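Local coordinates for HIAXHD3 (Humicola insolens, PDB 3ZXK), which probably releases arabinofuranose side chains from arabinoxylan as a family 43 arabinofuranosidase, at residues 253-256 / 260-263; 278-283 / 288-293; 403-408 / 429-434; 494-499 / 506-511. All coordinates share one frame; numbering follows the deposited sequence.

Contact 1. Residues 253-256 / 260-263; sequences VDAP and WHYV
Val-253 and Asp-254 pair with His-261 and Trp-260 at the turn end of a beta hairpin, in one four-stranded antiparallel blade of the five-bladed beta-propeller characteristic of family 43 glycoside hydrolases. The hydrogen-bonded pair is Val-253 with His-261: Val-253 N donates to His-261 O at 3.0 Å, and His-261 N returns a bond to Val-253 O at 2.9 Å. Val-253 O also receives a CA-H...O contact from Trp-260 CA at 3.4 Å, which leads into the non-hydrogen-bonded pair.

There, Asp-254 and Trp-260 run side by side in the same direction, and the acid meets the indole through its methylene, not its charge. Asp-254 CB sits over the ring face, 3.8 Å from the centroid of the Trp-260 six-membered ring and 20° off its normal, in a CH-pi contact. With CG folded between the backbone N and the carbonyl carbon (chi1 53°), the carboxylate is carried past the indole, and Asp-254 OD2 makes a salt bridge to Arg-24.

The other face of the hairpin is milder. Val-253 CG1 approaches Val-263 CG2 at 4.4 Å, and Ala-255 CB comes within 4.2 Å of His-261 NE2, an atom hydrogen-bonded to Thr-259 within the turn.

Beyond the hairpin, strand 273-282 continues the sheet, with Trp-260 and Tyr-262 bonded through their backbones to Leu-280 and Ala-278. Strands 21-25 and 28-32 of a neighbouring sheet pack against Val-253 through Val-22, Arg-24 and Phe-29.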
loop_
_atom_site.group_PDB
_atom_site.type_symbol
_atom_site.label_atom_id
_atom_site.label_comp_id
_atom_site.label_asym_id
_atom_site.label_seq_id
_atom_site.Cartn_x
_atom_site.Cartn_y
_atom_site.Cartn_z
ATOM N N VAL A 253 -1.121 -19.417 -3.317
ATOM C CA VAL A 253 -2.447 -19.589 -2.741
ATOM C C VAL A 253 -3.238 -20.581 -3.585
ATOM O O VAL A 253 -3.054 -20.642 -4.814
ATOM C CB VAL A 253 -3.182 -18.244 -2.580
ATOM C CG1 VAL A 253 -3.405 -17.532 -3.940
ATOM C CG2 VAL A 253 -4.503 -18.454 -1.850
ATOM N N ASP A 254 -4.084 -21.357 -2.920
ATOM C CA ASP A 254 -4.916 -22.363 -3.554
ATOM C C ASP A 254 -6.293 -21.772 -3.835
ATOM O O ASP A 254 -6.862 -21.079 -2.985
ATOM C CB ASP A 254 -5.067 -23.606 -2.661
ATOM C CG ASP A 254 -5.547 -23.292 -1.217
ATOM O OD1 ASP A 254 -4.896 -22.479 -0.502
ATOM O OD2 ASP A 254 -6.511 -23.933 -0.750
ATOM N N ALA A 255 -6.821 -22.037 -5.023
ATOM C CA ALA A 255 -8.220 -21.700 -5.327
ATOM C C ALA A 255 -9.143 -22.811 -4.816
ATOM O O ALA A 255 -8.680 -23.908 -4.459
ATOM C CB ALA A 255 -8.402 -21.472 -6.826
ATOM N N PRO A 256 -10.455 -22.540 -4.749
ATOM C CA PRO A 256 -11.358 -23.593 -4.278
ATOM C C PRO A 256 -11.277 -24.903 -5.079
ATOM O O PRO A 256 -11.534 -25.966 -4.519
ATOM C CB PRO A 256 -12.743 -22.949 -4.413
ATOM C CG PRO A 256 -12.472 -21.498 -4.242
ATOM C CD PRO A 256 -11.171 -21.265 -4.964
ATOM N N TRP A 260 -3.266 -24.151 -7.660
ATOM C CA TRP A 260 -2.452 -23.139 -7.006
ATOM C C TRP A 260 -2.004 -22.045 -7.934
ATOM O O TRP A 260 -1.881 -22.249 -9.132
ATOM C CB TRP A 260 -1.236 -23.796 -6.382
ATOM C CG TRP A 260 -1.574 -24.557 -5.140
ATOM C CD1 TRP A 260 -2.195 -25.810 -5.026
ATOM C CD2 TRP A 260 -1.349 -24.105 -3.781
ATOM N NE1 TRP A 260 -2.320 -26.152 -3.714
ATOM C CE2 TRP A 260 -1.852 -25.169 -2.909
ATOM C CE3 TRP A 260 -0.793 -22.964 -3.215
ATOM C CZ2 TRP A 260 -1.784 -25.080 -1.524
ATOM C CZ3 TRP A 260 -0.729 -22.873 -1.819
ATOM C CH2 TRP A 260 -1.214 -23.917 -0.994
ATOM N N HIS A 261 -1.768 -20.868 -7.370
ATOM C CA HIS A 261 -1.384 -19.677 -8.134
ATOM C C HIS A 261 -0.283 -18.940 -7.416
ATOM O O HIS A 261 -0.237 -18.905 -6.172
ATOM C CB HIS A 261 -2.615 -18.798 -8.333
ATOM C CG HIS A 261 -3.712 -19.502 -9.085
ATOM N ND1 HIS A 261 -3.838 -19.422 -10.424
ATOM C CD2 HIS A 261 -4.685 -20.403 -8.645
ATOM C CE1 HIS A 261 -4.874 -20.201 -10.826
ATOM N NE2 HIS A 261 -5.390 -20.805 -9.733
ATOM N N TYR A 262 0.621 -18.340 -8.181
ATOM C CA TYR A 262 1.704 -17.537 -7.591
ATOM C C TYR A 262 1.325 -16.057 -7.828
ATOM O O TYR A 262 1.087 -15.631 -8.986
ATOM C CB TYR A 262 3.063 -17.928 -8.213
ATOM C CG TYR A 262 4.247 -17.101 -7.749
ATOM C CD1 TYR A 262 4.280 -16.519 -6.469
ATOM C CD2 TYR A 262 5.338 -16.876 -8.597
ATOM C CE1 TYR A 262 5.358 -15.759 -6.048
ATOM C CE2 TYR A 262 6.399 -16.111 -8.197
ATOM C CZ TYR A 262 6.404 -15.535 -6.944
ATOM O OH TYR A 262 7.499 -14.771 -6.590
ATOM N N VAL A 263 1.214 -15.302 -6.739
ATOM C CA VAL A 263 0.915 -13.865 -6.830
ATOM C C VAL A 263 2.213 -13.175 -6.464
ATOM O O VAL A 263 2.643 -13.220 -5.317
ATOM C CB VAL A 263 -0.209 -13.410 -5.864
ATOM C CG1 VAL A 263 -0.542 -11.951 -6.101
ATOM C CG2 VAL A 263 -1.455 -14.252 -6.076
#

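Contact 2. Residues 278-283 / 288-293; sequences APLRWT and PEVVTD
Pro-288 lies over one face of the Trp-282 indole, its CB 3.9 Å from the centroid of the six-membered ring and only 5° off the normal, while Tyr-204 and Trp-260 meet the same tryptophan edge-to-face. The Arg-281 guanidinium has Glu-289 OE1 and a water, bonded to Arg-281 NH1, at its edge, in its plane, and the carbonyl of Val-290 over one face.

These groups sit on opposite faces of a two-stranded antiparallel ladder that ends a propeller blade. Reciprocal backbone bonds join Arg-281 to Glu-289, and Val-291 N donates to Pro-279 O at 2.9 Å. On the Trp-282 face, Leu-280 CD2 packs on Val-290 CG2 at 3.9 Å.

Arg-281 CG stands between the backbone N and carbonyl carbon (chi1 60°), and the extended chain then runs across to Glu-289, with guanidinium and carboxylate planes 87° apart. Arg-281 NE forms a salt bridge with Glu-289 OE1 at 3.0 Å, and Arg-281 NH2 meets the same oxygen at 3.3 Å, from above the carboxylate plane.

With an alanine in place of Glu-289, the guanidinium would probably lose its anion and be freer to turn.

Arg-281 NE, Arg-281 NH2 and a second water, which bridges NH2 and OE1, all donate to Glu-289 OE1, which would be expected to favour the ionised carboxylate and draw its charge toward that oxygen.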
loop_
_atom_site.group_PDB
_atom_site.type_symbol
_atom_site.label_atom_id
_atom_site.label_comp_id
_atom_site.label_asym_id
_atom_site.label_seq_id
_atom_site.Cartn_x
_atom_site.Cartn_y
_atom_site.Cartn_z
ATOM N N ALA A 278 0.252 -15.841 -11.868
ATOM C CA ALA A 278 0.429 -16.996 -12.785
ATOM C C ALA A 278 -0.055 -18.312 -12.144
ATOM O O ALA A 278 0.041 -18.486 -10.945
ATOM C CB ALA A 278 1.877 -17.120 -13.209
ATOM N N PRO A 279 -0.528 -19.254 -12.955
ATOM C CA PRO A 279 -0.803 -20.578 -12.404
ATOM C C PRO A 279 0.481 -21.331 -12.035
ATOM O O PRO A 279 1.565 -21.079 -12.606
ATOM C CB PRO A 279 -1.501 -21.312 -13.552
ATOM C CG PRO A 279 -1.669 -20.303 -14.642
ATOM C CD PRO A 279 -0.647 -19.232 -14.418
ATOM N N LEU A 280 0.349 -22.218 -11.049
ATOM C CA LEU A 280 1.370 -23.199 -10.695
ATOM C C LEU A 280 0.959 -24.609 -11.083
ATOM O O LEU A 280 -0.210 -24.933 -11.075
ATOM C CB LEU A 280 1.564 -23.188 -9.183
ATOM C CG LEU A 280 2.193 -21.951 -8.577
ATOM C CD1 LEU A 280 2.124 -22.069 -7.065
ATOM C CD2 LEU A 280 3.633 -21.767 -9.034
ATOM N N ARG A 281 1.937 -25.445 -11.421
ATOM C CA ARG A 281 1.728 -26.890 -11.474
ATOM C C ARG A 281 2.621 -27.504 -10.391
ATOM O O ARG A 281 3.579 -26.887 -9.930
ATOM C CB ARG A 281 2.083 -27.456 -12.860
ATOM C CG ARG A 281 3.520 -27.209 -13.262
ATOM C CD ARG A 281 3.881 -27.785 -14.626
ATOM N NE ARG A 281 5.247 -27.386 -14.937
ATOM C CZ ARG A 281 5.582 -26.436 -15.809
ATOM N NH1 ARG A 281 4.649 -25.813 -16.524
ATOM N NH2 ARG A 281 6.861 -26.133 -15.994
ATOM N N TRP A 282 2.280 -28.700 -9.956
ATOM C CA TRP A 282 3.101 -29.416 -8.998
ATOM C C TRP A 282 3.798 -30.542 -9.695
ATOM O O TRP A 282 3.185 -31.271 -10.477
ATOM C CB TRP A 282 2.228 -29.926 -7.864
ATOM C CG TRP A 282 1.798 -28.790 -6.968
ATOM C CD1 TRP A 282 0.711 -27.932 -7.122
ATOM C CD2 TRP A 282 2.510 -28.310 -5.797
ATOM N NE1 TRP A 282 0.677 -27.005 -6.108
ATOM C CE2 TRP A 282 1.735 -27.181 -5.272
ATOM C CE3 TRP A 282 3.654 -28.726 -5.119
ATOM C CZ2 TRP A 282 2.127 -26.491 -4.135
ATOM C CZ3 TRP A 282 4.039 -28.024 -3.976
ATOM C CH2 TRP A 282 3.279 -26.942 -3.490
ATOM N N THR A 283 5.094 -30.692 -9.428
ATOM C CA THR A 283 5.828 -31.840 -9.932
ATOM C C THR A 283 5.394 -33.110 -9.203
ATOM O O THR A 283 4.790 -33.068 -8.117
ATOM C CB THR A 283 7.357 -31.688 -9.803
ATOM O OG1 THR A 283 7.714 -31.720 -8.418
ATOM C CG2 THR A 283 7.829 -30.379 -10.429
ATOM N N PRO A 288 6.444 -26.925 -6.514
ATOM C CA PRO A 288 5.626 -26.102 -7.416
ATOM C C PRO A 288 6.472 -25.470 -8.517
ATOM O O PRO A 288 7.649 -25.176 -8.298
ATOM C CB PRO A 288 5.078 -25.001 -6.493
ATOM C CG PRO A 288 6.145 -24.836 -5.443
ATOM C CD PRO A 288 6.784 -26.208 -5.266
ATOM N N GLU A 289 5.872 -25.305 -9.694
ATOM C CA GLU A 289 6.514 -24.619 -10.835
ATOM C C GLU A 289 5.550 -23.650 -11.495
ATOM O O GLU A 289 4.358 -23.953 -11.631
ATOM C CB GLU A 289 6.999 -25.634 -11.884
ATOM C CG GLU A 289 8.162 -26.491 -11.405
ATOM C CD GLU A 289 8.588 -27.558 -12.410
ATOM O OE1 GLU A 289 7.810 -27.852 -13.360
ATOM O OE2 GLU A 289 9.698 -28.130 -12.249
ATOM N N VAL A 290 6.059 -22.496 -11.926
ATOM C CA VAL A 290 5.231 -21.525 -12.645
ATOM C C VAL A 290 4.905 -22.042 -14.046
ATOM O O VAL A 290 5.790 -22.523 -14.760
ATOM C CB VAL A 290 5.924 -20.140 -12.691
ATOM C CG1 VAL A 290 5.251 -19.201 -13.683
ATOM C CG2 VAL A 290 5.917 -19.542 -11.298
ATOM N N VAL A 291 3.619 -21.987 -14.400
ATOM C CA VAL A 291 3.183 -22.236 -15.763
ATOM C C VAL A 291 3.422 -20.948 -16.565
ATOM O O VAL A 291 2.796 -19.924 -16.312
ATOM C CB VAL A 291 1.690 -22.628 -15.774
ATOM C CG1 VAL A 291 1.170 -22.827 -17.197
ATOM C CG2 VAL A 291 1.462 -23.881 -14.916
ATOM N N THR A 292 4.344 -21.020 -17.526
ATOM C CA THR A 292 4.706 -19.870 -18.359
ATOM C C THR A 292 3.867 -19.820 -19.629
ATOM O O THR A 292 3.078 -20.742 -19.894
ATOM C CB THR A 292 6.190 -19.940 -18.772
ATOM O OG1 THR A 292 6.395 -21.083 -19.615
ATOM C CG2 THR A 292 7.109 -20.013 -17.556
ATOM N N ASP A 293 4.014 -18.741 -20.407
ATOM C CA ASP A 293 3.495 -18.736 -21.779
ATOM C C ASP A 293 4.370 -19.587 -22.700
ATOM O O ASP A 293 5.384 -20.152 -22.259
ATOM C CB ASP A 293 3.254 -17.308 -22.327
ATOM C CG ASP A 293 4.544 -16.528 -22.613
ATOM O OD1 ASP A 293 5.658 -17.106 -22.634
ATOM O OD2 ASP A 293 4.431 -15.303 -22.841
HETATM O O HOH W 1 4.987 -23.810 -18.317
HETATM O O HOH W 2 9.445 -27.954 -15.770
#

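Contact 3. Residues 403-408 / 429-434; sequences FRDRAA and LNEDGW
Asp-405 meets Leu-429, Glu-431 and Trp-434 where the turn between strands 396-403 and 406-415 approaches the loop after strand 418-429 in the concanavalin A-like beta-sandwich. The loop begins with an Asx turn in which Asn-430 OD1 accepts from Asp-432 N.

Two carboxylates come close across the contact. Those of Asp-405 and Glu-431 are nearly coplanar, their planes 5° apart, although the side chains themselves approach at a slant. Asp-405 OD2 and Glu-431 OE2 stand 3.9 Å apart, a pairing of like charges that is probably eased by one water donating to both, at 2.6 Å to Asp-405 OD2 and 3.1 Å to Glu-431 OE2. Arg-404 probably offsets the charge further, since its NH1 makes a salt bridge, weak as a hydrogen bond, to Asp-405 OD1; Glu-431 OE2 is also bonded to Ser-501 OG.

Trp-434 turns its edge to the aspartate. The indole and carboxylate planes are 63° apart, and Asp-405 OD2 lies close to the ring plane, 3.8 Å from Trp-434 CZ3. Asp-405 CB touches the same ring carbon, while the carbonyl O of Glu-431 sits over one indole face. The tryptophan side chain is about 9 Å from a bound xylose unit, which places this contact near the glycan without touching it.

The backbones also join directly: Leu-429 N donates to Asp-405 O at 2.9 Å with a nearly straight N-H...O angle of 165°.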
loop_
_atom_site.group_PDB
_atom_site.type_symbol
_atom_site.label_atom_id
_atom_site.label_comp_id
_atom_site.label_asym_id
_atom_site.label_seq_id
_atom_site.Cartn_x
_atom_site.Cartn_y
_atom_site.Cartn_z
ATOM N N PHE A 403 2.403 13.295 -4.432
ATOM C CA PHE A 403 3.180 13.148 -3.213
ATOM C C PHE A 403 4.141 11.971 -3.255
ATOM O O PHE A 403 3.754 10.844 -3.493
ATOM C CB PHE A 403 2.234 13.014 -1.989
ATOM C CG PHE A 403 2.956 13.108 -0.669
ATOM C CD1 PHE A 403 3.336 14.354 -0.139
ATOM C CD2 PHE A 403 3.270 11.955 0.047
ATOM C CE1 PHE A 403 4.030 14.424 1.077
ATOM C CE2 PHE A 403 3.969 12.024 1.256
ATOM C CZ PHE A 403 4.344 13.258 1.775
ATOM N N ARG A 404 5.404 12.271 -2.992
ATOM C CA ARG A 404 6.475 11.296 -2.836
ATOM C C ARG A 404 7.710 12.104 -2.413
ATOM O O ARG A 404 7.615 13.296 -2.072
ATOM C CB ARG A 404 6.715 10.503 -4.128
ATOM C CG ARG A 404 7.240 9.106 -3.892
ATOM C CD ARG A 404 7.781 8.469 -5.162
ATOM N NE ARG A 404 8.207 7.085 -4.969
ATOM C CZ ARG A 404 9.466 6.636 -5.048
ATOM N NH1 ARG A 404 10.496 7.460 -5.242
ATOM N NH2 ARG A 404 9.702 5.332 -4.937
ATOM N N ASP A 405 8.880 11.471 -2.463
ATOM C CA ASP A 405 10.135 12.141 -2.094
ATOM C C ASP A 405 10.585 13.235 -3.089
ATOM O O ASP A 405 11.397 14.068 -2.725
ATOM C CB ASP A 405 11.267 11.127 -1.903
ATOM C CG ASP A 405 11.513 10.264 -3.129
ATOM O OD1 ASP A 405 10.559 9.965 -3.878
ATOM O OD2 ASP A 405 12.676 9.861 -3.315
ATOM N N ARG A 406 10.092 13.203 -4.327
ATOM C CA ARG A 406 10.202 14.344 -5.264
ATOM C C ARG A 406 8.787 14.714 -5.636
ATOM O O ARG A 406 8.112 13.965 -6.333
ATOM C CB ARG A 406 10.980 13.972 -6.530
ATOM C CG ARG A 406 11.375 15.190 -7.368
ATOM C CD ARG A 406 11.515 14.856 -8.835
ATOM N NE ARG A 406 12.764 14.128 -9.055
ATOM C CZ ARG A 406 13.130 13.602 -10.213
ATOM N NH1 ARG A 406 12.350 13.762 -11.288
ATOM N NH2 ARG A 406 14.280 12.946 -10.297
ATOM N N ALA A 407 8.328 15.866 -5.164
ATOM C CA ALA A 407 6.901 16.196 -5.208
ATOM C C ALA A 407 6.598 17.543 -5.882
ATOM O O ALA A 407 7.460 18.387 -6.037
ATOM C CB ALA A 407 6.349 16.172 -3.792
ATOM N N ALA A 408 5.333 17.769 -6.223
ATOM C CA ALA A 408 4.870 19.039 -6.782
ATOM C C ALA A 408 3.410 19.124 -6.438
ATOM O O ALA A 408 2.758 18.088 -6.196
ATOM C CB ALA A 408 5.045 19.089 -8.309
ATOM N N LEU A 429 12.929 15.389 -0.664
ATOM C CA LEU A 429 13.635 14.773 0.465
ATOM C C LEU A 429 14.956 14.241 -0.038
ATOM O O LEU A 429 15.037 13.776 -1.170
ATOM C CB LEU A 429 12.851 13.582 1.008
ATOM C CG LEU A 429 11.526 13.858 1.692
ATOM C CD1 LEU A 429 10.823 12.566 2.097
ATOM C CD2 LEU A 429 11.740 14.791 2.892
ATOM N N ASN A 430 15.965 14.247 0.829
ATOM C CA ASN A 430 17.250 13.625 0.540
ATOM C C ASN A 430 17.124 12.122 0.801
ATOM O O ASN A 430 16.752 11.732 1.900
ATOM C CB ASN A 430 18.275 14.236 1.487
ATOM C CG ASN A 430 19.705 13.792 1.216
ATOM O OD1 ASN A 430 19.983 12.836 0.494
ATOM N ND2 ASN A 430 20.631 14.504 1.830
ATOM N N GLU A 431 17.421 11.279 -0.192
ATOM C CA GLU A 431 17.299 9.821 -0.023
ATOM C C GLU A 431 18.251 9.264 1.026
ATOM O O GLU A 431 18.041 8.159 1.533
ATOM C CB GLU A 431 17.573 9.099 -1.341
ATOM C CG GLU A 431 16.669 9.501 -2.497
ATOM C CD GLU A 431 16.968 8.653 -3.722
ATOM O OE1 GLU A 431 18.165 8.344 -3.959
ATOM O OE2 GLU A 431 16.018 8.284 -4.428
ATOM N N ASP A 432 19.309 10.015 1.327
ATOM C CA ASP A 432 20.208 9.658 2.420
ATOM C C ASP A 432 19.716 10.294 3.711
ATOM O O ASP A 432 20.155 11.387 4.091
ATOM C CB ASP A 432 21.636 10.102 2.132
ATOM C CG ASP A 432 22.659 9.372 2.990
ATOM O OD1 ASP A 432 22.274 8.757 4.005
ATOM O OD2 ASP A 432 23.854 9.392 2.639
ATOM N N GLY A 433 18.786 9.605 4.359
ATOM C CA GLY A 433 18.312 9.981 5.688
ATOM C C GLY A 433 16.927 10.579 5.716
ATOM O O GLY A 433 16.356 10.722 6.791
ATOM N N TRP A 434 16.400 10.975 4.555
ATOM C CA TRP A 434 15.033 11.542 4.435
ATOM C C TRP A 434 14.775 12.848 5.135
ATOM O O TRP A 434 13.601 13.149 5.500
ATOM C CB TRP A 434 13.975 10.512 4.828
ATOM C CG TRP A 434 14.213 9.231 4.105
ATOM C CD1 TRP A 434 14.643 8.016 4.632
ATOM C CD2 TRP A 434 14.103 9.004 2.658
ATOM N NE1 TRP A 434 14.758 7.081 3.638
ATOM C CE2 TRP A 434 14.468 7.608 2.433
ATOM C CE3 TRP A 434 13.750 9.799 1.566
ATOM C CZ2 TRP A 434 14.439 7.032 1.159
ATOM C CZ3 TRP A 434 13.744 9.218 0.288
ATOM C CH2 TRP A 434 14.081 7.863 0.095
HETATM O O HOH W 3 13.102 7.312 -3.886
#

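Contact 4. Residues 494-499 / 506-511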
loop_
_atom_site.group_PDB
_atom_site.type_symbol
_atom_site.label_atom_id
_atom_site.label_comp_id
_atom_site.label_asym_id
_atom_site.label_seq_id
_atom_site.Cartn_x
_atom_site.Cartn_y
_atom_site.Cartn_z
ATOM N N PRO A 494 4.819 24.157 -15.360
ATOM C CA PRO A 494 5.521 23.202 -16.232
ATOM C C PRO A 494 5.020 21.769 -16.032
ATOM O O PRO A 494 4.292 21.496 -15.066
ATOM C CB PRO A 494 6.981 23.351 -15.791
ATOM C CG PRO A 494 6.907 23.786 -14.369
ATOM C CD PRO A 494 5.673 24.619 -14.241
ATOM N N ALA A 495 5.395 20.858 -16.938
ATOM C CA ALA A 495 5.161 19.430 -16.705
ATOM C C ALA A 495 6.206 18.971 -15.704
ATOM O O ALA A 495 7.396 19.295 -15.837
ATOM C CB ALA A 495 5.282 18.636 -17.997
ATOM N N PHE A 496 5.782 18.227 -14.699
ATOM C CA PHE A 496 6.681 17.860 -13.613
ATOM C C PHE A 496 7.242 16.465 -13.846
ATOM O O PHE A 496 6.476 15.510 -13.992
ATOM C CB PHE A 496 5.934 17.945 -12.279
ATOM C CG PHE A 496 6.663 17.312 -11.122
ATOM C CD1 PHE A 496 7.729 17.968 -10.495
ATOM C CD2 PHE A 496 6.277 16.061 -10.650
ATOM C CE1 PHE A 496 8.377 17.382 -9.412
ATOM C CE2 PHE A 496 6.943 15.466 -9.590
ATOM C CZ PHE A 496 7.985 16.127 -8.972
ATOM N N ALA A 497 8.574 16.369 -13.882
ATOM C CA ALA A 497 9.266 15.113 -14.097
ATOM C C ALA A 497 9.329 14.310 -12.788
ATOM O O ALA A 497 9.763 14.812 -11.738
ATOM C CB ALA A 497 10.671 15.362 -14.624
ATOM N N MET A 498 8.939 13.050 -12.878
ATOM C CA MET A 498 8.789 12.183 -11.701
ATOM C C MET A 498 9.976 11.266 -11.522
ATOM O O MET A 498 10.534 10.753 -12.507
ATOM C CB MET A 498 7.523 11.361 -11.835
ATOM C CG MET A 498 6.294 12.226 -12.043
ATOM S SD MET A 498 5.002 11.365 -12.953
ATOM C CE MET A 498 4.611 10.132 -11.718
ATOM N N THR A 499 10.380 11.026 -10.268
ATOM C CA THR A 499 11.509 10.109 -10.039
ATOM C C THR A 499 11.177 8.626 -10.306
ATOM O O THR A 499 10.058 8.180 -10.031
ATOM C CB THR A 499 12.109 10.267 -8.629
ATOM O OG1 THR A 499 13.296 9.468 -8.548
ATOM C CG2 THR A 499 11.099 9.865 -7.558
ATOM N N THR A 506 7.451 3.342 -1.548
ATOM C CA THR A 506 6.067 3.617 -1.917
ATOM C C THR A 506 6.008 4.343 -3.269
ATOM O O THR A 506 6.897 5.108 -3.596
ATOM C CB THR A 506 5.455 4.522 -0.825
ATOM O OG1 THR A 506 5.553 3.831 0.419
ATOM C CG2 THR A 506 3.963 4.853 -1.097
ATOM N N GLY A 507 4.976 4.096 -4.060
ATOM C CA GLY A 507 4.810 4.818 -5.312
ATOM C C GLY A 507 4.291 6.230 -5.126
ATOM O O GLY A 507 3.993 6.664 -4.003
ATOM N N TYR A 508 4.231 6.967 -6.238
ATOM C CA TYR A 508 3.609 8.272 -6.218
ATOM C C TYR A 508 2.158 8.183 -5.810
ATOM O O TYR A 508 1.427 7.265 -6.263
ATOM C CB TYR A 508 3.682 8.921 -7.594
ATOM C CG TYR A 508 4.943 9.734 -7.774
ATOM C CD1 TYR A 508 5.021 11.049 -7.309
ATOM C CD2 TYR A 508 6.074 9.184 -8.371
ATOM C CE1 TYR A 508 6.170 11.809 -7.488
ATOM C CE2 TYR A 508 7.257 9.936 -8.539
ATOM C CZ TYR A 508 7.300 11.256 -8.073
ATOM O OH TYR A 508 8.416 12.032 -8.229
ATOM N N ARG A 509 1.721 9.158 -5.016
ATOM C CA ARG A 509 0.303 9.217 -4.596
ATOM C C ARG A 509 -0.346 10.551 -4.944
ATOM O O ARG A 509 0.348 11.548 -5.191
ATOM C CB ARG A 509 0.176 8.971 -3.075
ATOM C CG ARG A 509 0.540 7.552 -2.714
ATOM C CD ARG A 509 0.254 7.306 -1.265
ATOM N NE ARG A 509 0.385 5.879 -0.986
ATOM C CZ ARG A 509 -0.187 5.266 0.047
ATOM N NH1 ARG A 509 -0.937 5.967 0.902
ATOM N NH2 ARG A 509 -0.020 3.976 0.224
ATOM N N PHE A 510 -1.682 10.545 -4.958
ATOM C CA PHE A 510 -2.485 11.770 -4.966
ATOM C C PHE A 510 -2.749 12.162 -3.506
ATOM O O PHE A 510 -3.022 11.297 -2.662
ATOM C CB PHE A 510 -3.872 11.565 -5.608
ATOM C CG PHE A 510 -3.861 11.293 -7.091
ATOM C CD1 PHE A 510 -3.131 12.081 -7.988
ATOM C CD2 PHE A 510 -4.677 10.299 -7.592
ATOM C CE1 PHE A 510 -3.189 11.828 -9.358
ATOM C CE2 PHE A 510 -4.745 10.038 -8.961
ATOM C CZ PHE A 510 -3.994 10.804 -9.837
ATOM N N GLY A 511 -2.657 13.443 -3.191
ATOM C CA GLY A 511 -2.964 13.875 -1.846
ATOM C C GLY A 511 -3.535 15.258 -1.744
ATOM O O GLY A 511 -3.458 16.051 -2.678
#
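Tyr-508 OH is held by two hydrogen bonds: it accepts from Thr-499 N at 3.0 Å, with an N-H...O angle of 159°, and donates to the carbonyl O of Arg-406. The hydroxyl is buried, and these two bonds fix where the end of the ring can lie. Thr-499 CG2 leans on the same oxygen at 3.5 Å, and Thr-499 O stands at the ring edge, 3.6 Å from Tyr-508 CE2.

Met-498 covers one face of the tyrosine. Met-498 CB lies 3.6 Å from Tyr-508 CE2, and the bend at chi3 (67°) brings Met-498 CE back above the ring, 4.1 Å from the Tyr-508 ring centroid and displaced toward the rim. The sulfur is farther off, with Met-498 SD 5.2 Å from the Tyr-508 ring centroid and almost on the ring normal, a distant Met-aromatic contact.

The sandwich of the concanavalin A-like domain is spanned here, for strand 490-497 borders one sheet and strand 509-516 lies inside the other. Tyr-508, just ahead of the latter strand, bridges the two, with Leu-402 also packing on its side chain.

A phenylalanine in place of Tyr-508 would probably keep the methionine packing but leave Thr-499 N and Arg-406 O without their shared partner.

Phe-496 approaches at a slant, its CE2 4.0 Å from Tyr-508 OH, and reaches on to Ala-408 of strand 406-415.

Along the chain the four contacts follow in series, two in the family 43 catalytic region and two in the concanavalin A-like domain. Contacts 1 and 2, with centres 10 Å apart, are the first and last strand pairs of one four-stranded propeller blade, joined by the pairing of strands 260-267 and 273-282. Contacts 3 and 4, 11 Å apart between centres, meet directly as well: Arg-404 NE bonds to Thr-506 O at 2.7 Å. Between the pairs lie centre-to-centre distances of 34 to 39 Å, with nearest atoms at least about 17 Å apart. In these examples each pair of contacts stays within its own domain, while the glycan-binding pocket draws residues from both.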